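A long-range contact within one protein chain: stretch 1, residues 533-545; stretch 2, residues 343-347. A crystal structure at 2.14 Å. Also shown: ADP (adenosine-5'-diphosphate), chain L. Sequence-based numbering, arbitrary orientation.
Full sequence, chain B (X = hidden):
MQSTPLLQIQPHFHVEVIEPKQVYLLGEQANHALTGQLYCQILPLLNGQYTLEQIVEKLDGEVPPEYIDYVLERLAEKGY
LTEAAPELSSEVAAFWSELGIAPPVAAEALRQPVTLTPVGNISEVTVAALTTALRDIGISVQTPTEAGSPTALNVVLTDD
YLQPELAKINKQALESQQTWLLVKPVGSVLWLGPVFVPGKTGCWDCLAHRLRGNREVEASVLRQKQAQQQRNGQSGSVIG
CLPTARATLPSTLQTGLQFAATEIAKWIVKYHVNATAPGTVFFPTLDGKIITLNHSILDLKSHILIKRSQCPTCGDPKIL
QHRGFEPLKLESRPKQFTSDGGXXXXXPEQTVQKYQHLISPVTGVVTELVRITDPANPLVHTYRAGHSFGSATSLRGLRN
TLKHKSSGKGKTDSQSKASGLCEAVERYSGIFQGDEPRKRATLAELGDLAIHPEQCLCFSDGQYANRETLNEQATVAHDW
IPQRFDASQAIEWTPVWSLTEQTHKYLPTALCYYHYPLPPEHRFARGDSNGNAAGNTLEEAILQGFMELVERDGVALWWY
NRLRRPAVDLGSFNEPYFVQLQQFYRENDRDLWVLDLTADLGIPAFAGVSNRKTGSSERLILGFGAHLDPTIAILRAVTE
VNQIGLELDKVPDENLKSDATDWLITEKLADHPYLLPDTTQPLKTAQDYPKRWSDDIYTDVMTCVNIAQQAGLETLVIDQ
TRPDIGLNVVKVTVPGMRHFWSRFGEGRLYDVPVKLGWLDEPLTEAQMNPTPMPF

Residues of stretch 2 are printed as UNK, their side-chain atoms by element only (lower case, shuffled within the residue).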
# COMPACT_ATOMS: atom_id res chain seq x y z
N ALA B 533 -25.43 -7.60 -3.36
CA ALA B 533 -24.58 -6.79 -2.50
C ALA B 533 -23.62 -7.64 -1.69
O ALA B 533 -23.85 -8.83 -1.45
CB ALA B 533 -25.44 -5.93 -1.58
N ALA B 534 -22.53 -7.01 -1.26
CA ALA B 534 -21.55 -7.64 -0.40
C ALA B 534 -21.49 -6.92 0.94
O ALA B 534 -21.97 -5.79 1.05
CB ALA B 534 -20.18 -7.64 -1.05
N GLY B 535 -20.91 -7.57 1.94
CA GLY B 535 -20.78 -6.97 3.26
C GLY B 535 -19.91 -7.80 4.16
O GLY B 535 -19.64 -8.96 3.87
N ASN B 536 -19.49 -7.21 5.27
CA ASN B 536 -18.67 -7.91 6.24
C ASN B 536 -19.45 -8.99 6.96
O ASN B 536 -18.87 -9.92 7.52
CB ASN B 536 -18.07 -6.91 7.23
CG ASN B 536 -17.14 -5.91 6.55
OD1 ASN B 536 -15.96 -6.19 6.34
ND2 ASN B 536 -17.68 -4.75 6.20
N THR B 537 -20.78 -8.85 6.96
CA THR B 537 -21.67 -9.85 7.51
C THR B 537 -22.82 -10.07 6.54
O THR B 537 -23.03 -9.28 5.63
CB THR B 537 -22.24 -9.41 8.87
OG1 THR B 537 -23.24 -8.41 8.66
CG2 THR B 537 -21.15 -8.85 9.78
N LEU B 538 -23.58 -11.15 6.75
CA LEU B 538 -24.74 -11.44 5.92
C LEU B 538 -25.77 -10.33 6.03
O LEU B 538 -26.32 -9.88 5.03
CB LEU B 538 -25.40 -12.76 6.34
CG LEU B 538 -24.87 -14.05 5.71
CD1 LEU B 538 -25.59 -15.24 6.33
CD2 LEU B 538 -25.03 -14.04 4.20
N GLU B 539 -26.04 -9.89 7.26
CA GLU B 539 -27.10 -8.91 7.49
C GLU B 539 -26.71 -7.55 6.93
O GLU B 539 -27.57 -6.75 6.56
CB GLU B 539 -27.48 -8.82 8.97
CG GLU B 539 -26.39 -9.15 9.97
CD GLU B 539 -26.19 -10.64 10.18
OE1 GLU B 539 -27.19 -11.34 10.43
OE2 GLU B 539 -25.04 -11.11 10.09
N GLU B 540 -25.41 -7.30 6.85
CA GLU B 540 -24.89 -6.07 6.25
C GLU B 540 -25.14 -6.09 4.76
O GLU B 540 -25.57 -5.10 4.16
CB GLU B 540 -23.39 -5.95 6.53
CG GLU B 540 -22.86 -4.54 6.63
CD GLU B 540 -21.38 -4.51 6.98
OE1 GLU B 540 -21.05 -4.63 8.18
OE2 GLU B 540 -20.55 -4.38 6.05
N ALA B 541 -24.86 -7.23 4.15
CA ALA B 541 -25.04 -7.39 2.72
C ALA B 541 -26.53 -7.37 2.33
O ALA B 541 -26.89 -6.80 1.30
CB ALA B 541 -24.39 -8.69 2.26
N ILE B 542 -27.36 -7.99 3.15
CA ILE B 542 -28.80 -8.01 2.91
C ILE B 542 -29.39 -6.60 2.97
O ILE B 542 -30.20 -6.24 2.13
CB ILE B 542 -29.53 -8.90 3.94
CG1 ILE B 542 -29.17 -10.37 3.68
CG2 ILE B 542 -31.04 -8.71 3.84
CD1 ILE B 542 -29.66 -11.31 4.76
N LEU B 543 -28.98 -5.82 3.97
CA LEU B 543 -29.45 -4.46 4.13
C LEU B 543 -29.14 -3.62 2.89
O LEU B 543 -30.01 -2.93 2.35
CB LEU B 543 -28.82 -3.80 5.35
CG LEU B 543 -29.26 -2.36 5.65
CD1 LEU B 543 -30.77 -2.28 5.83
CD2 LEU B 543 -28.56 -1.84 6.89
N GLN B 544 -27.90 -3.69 2.44
CA GLN B 544 -27.49 -2.94 1.27
C GLN B 544 -28.25 -3.41 0.03
O GLN B 544 -28.69 -2.59 -0.77
CB GLN B 544 -25.98 -3.07 1.04
CG GLN B 544 -25.44 -2.21 -0.09
CD GLN B 544 -25.62 -0.73 0.18
OE1 GLN B 544 -25.07 -0.19 1.15
NE2 GLN B 544 -26.39 -0.05 -0.68
N GLY B 545 -28.41 -4.72 -0.10
CA GLY B 545 -29.12 -5.30 -1.23
C GLY B 545 -30.55 -4.80 -1.30
O GLY B 545 -31.04 -4.42 -2.36
N UNK B 343 -22.69 3.70 8.17
CA UNK B 343 -23.03 2.53 8.98
C UNK B 343 -21.99 1.43 8.74
O UNK B 343 -20.82 1.74 8.53
c UNK B 343 -25.50 3.09 8.91
n UNK B 343 -27.26 4.25 9.52
n UNK B 343 -25.38 4.40 8.52
c UNK B 343 -26.69 3.00 9.54
c UNK B 343 -26.45 5.08 8.89
c UNK B 343 -24.45 2.06 8.65
N UNK B 344 -22.43 0.17 8.77
CA UNK B 344 -21.56 -1.01 8.64
C UNK B 344 -20.92 -1.40 9.97
O UNK B 344 -20.84 -0.59 10.89
c UNK B 344 -20.43 -1.11 5.08
c UNK B 344 -20.48 -0.83 7.57
n UNK B 344 -21.53 -2.69 2.95
n UNK B 344 -20.91 -0.61 3.79
n UNK B 344 -21.83 -0.80 1.69
c UNK B 344 -21.42 -1.37 2.82
c UNK B 344 -21.00 -0.32 6.24
N UNK B 345 -20.47 -2.65 10.05
CA UNK B 345 -20.01 -3.24 11.29
C UNK B 345 -18.52 -3.10 11.53
O UNK B 345 -18.05 -3.33 12.64
N UNK B 346 -17.76 -2.72 10.50
CA UNK B 346 -16.34 -2.52 10.65
C UNK B 346 -15.86 -1.39 9.75
O UNK B 346 -16.61 -0.89 8.92
o UNK B 346 -14.18 -3.64 10.76
c UNK B 346 -15.60 -4.14 8.87
c UNK B 346 -15.55 -3.80 10.34
N UNK B 347 -14.60 -0.99 9.93
CA UNK B 347 -14.01 0.10 9.17
C UNK B 347 -13.65 -0.39 7.77
O UNK B 347 -13.31 -1.56 7.59
o UNK B 347 -11.72 -0.37 9.84
c UNK B 347 -12.74 0.64 9.84
c UNK B 347 -13.03 1.07 11.26
PB ADP L . -23.31 0.41 -5.58
O1B ADP L . -24.28 -0.74 -5.52
O2B ADP L . -23.95 1.73 -5.87
O3B ADP L . -22.11 0.10 -6.43
PA ADP L . -21.33 0.90 -3.51
O1A ADP L . -21.47 1.73 -2.26
O2A ADP L . -20.46 1.42 -4.64
O3A ADP L . -22.81 0.52 -4.05
O5' ADP L . -20.78 -0.53 -3.07
C5' ADP L . -20.32 -1.47 -4.03
C4' ADP L . -20.33 -2.84 -3.38
O4' ADP L . -19.33 -2.92 -2.37
C3' ADP L . -21.65 -3.13 -2.69
O3' ADP L . -21.95 -4.50 -2.86
C2' ADP L . -21.41 -2.85 -1.22
O2' ADP L . -22.15 -3.73 -0.37
C1' ADP L . -19.92 -3.12 -1.09
N9 ADP L . -19.31 -2.22 -0.08
C8 ADP L . -19.20 -0.88 -0.15
N7 ADP L . -18.57 -0.39 0.95
C5 ADP L . -18.26 -1.44 1.73
C6 ADP L . -17.59 -1.63 3.03
N6 ADP L . -17.13 -0.54 3.70
N1 ADP L . -17.47 -2.88 3.51
C2 ADP L . -17.94 -3.95 2.84
N3 ADP L . -18.56 -3.85 1.65
C4 ADP L . -18.75 -2.65 1.05
O HOH W 1 -16.24 -1.70 6.37

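Position 343 carries six side-chain atoms: one carbon leading into a five-membered ring of three carbons and two nitrogens. CA-to-CB points toward stretch 1, yet no side-chain atom touches it. Such a ring belongs to histidine. The nearest approach is His-343 CD2 to Leu-543 CD2, 5.8 Å, so His-343 borders the contact without joining it.

At position 344 seven side-chain atoms form an unbranched run of three carbons and a nitrogen, ending in a carbon that bears two further nitrogens. The CA-to-CB bond points sideways, and the side chain reaches past Glu-540 into the space between the helix 538-545, the end of the strand 533-535 and the ADP; the terminal nitrogens lie near Glu-540, Ala-534 and Gln-544. This is a guanidinium group, and the residue is arginine. Arg-344 NH1 lies 3.7 Å from Glu-540 OE2, a long salt bridge, and also 3.7 Å from Ala-534 O; both oxygens sit at the edge of the guanidinium, near its plane. ADP C8 lies over one face of the guanidinium, 3.2 Å from Arg-344 NH2. Gln-544 OE1 is 3.3 Å from Arg-344 NH2, but the angle is too poor for a hydrogen bond.

Position 345 has no atoms beyond the backbone, and its N lies 2.8 Å from Glu-540 OE1; it is therefore glycine. The Gly-345 amide donates to this carboxylate of the helix at an N-H...acceptor angle of 152°. An ideal CB on Gly-345 would lie 3.2 Å from Glu-540 OE1, a tight approach, so the bare backbone suits the close passage.

Position 346 shows a carbon carrying one oxygen and one carbon. The terminal carbon packs against stretch 1, 3.3 Å from Asn-536 OD1. This is the branched side chain of threonine, and that carbon is Thr-346 CG2. Thr-346 O accepts a hydrogen bond from water 1 at 2.7 Å.

Position 347 has the same three-atom branched pattern. Its CA-to-CB bond points away from stretch 1, which its side chain does not touch. It is again threonine, and the Thr-347 side chain instead caps a helix that begins just past the stretch.

The contact centres on Glu-540. Glu-540 OE2 accepts from Asn-536 N (3.1 Å) and Asn-536 ND2 (2.9 Å), tying the turn before the helix to the carboxylate, while OE1 receives the Gly-345 amide. Thr-537 OG1 caps the helix by accepting from Glu-540 N at 3.0 Å. The nucleotide draws on both stretches: Ala-534 N donates to ADP O3' (3.0 Å), ADP O2' donates to Ala-534 O (2.5 Å), and ADP N6 donates to water 1 (3.0 Å), which links the adenine to Thr-346 O.

Stretch 2 343-347: HRGTT
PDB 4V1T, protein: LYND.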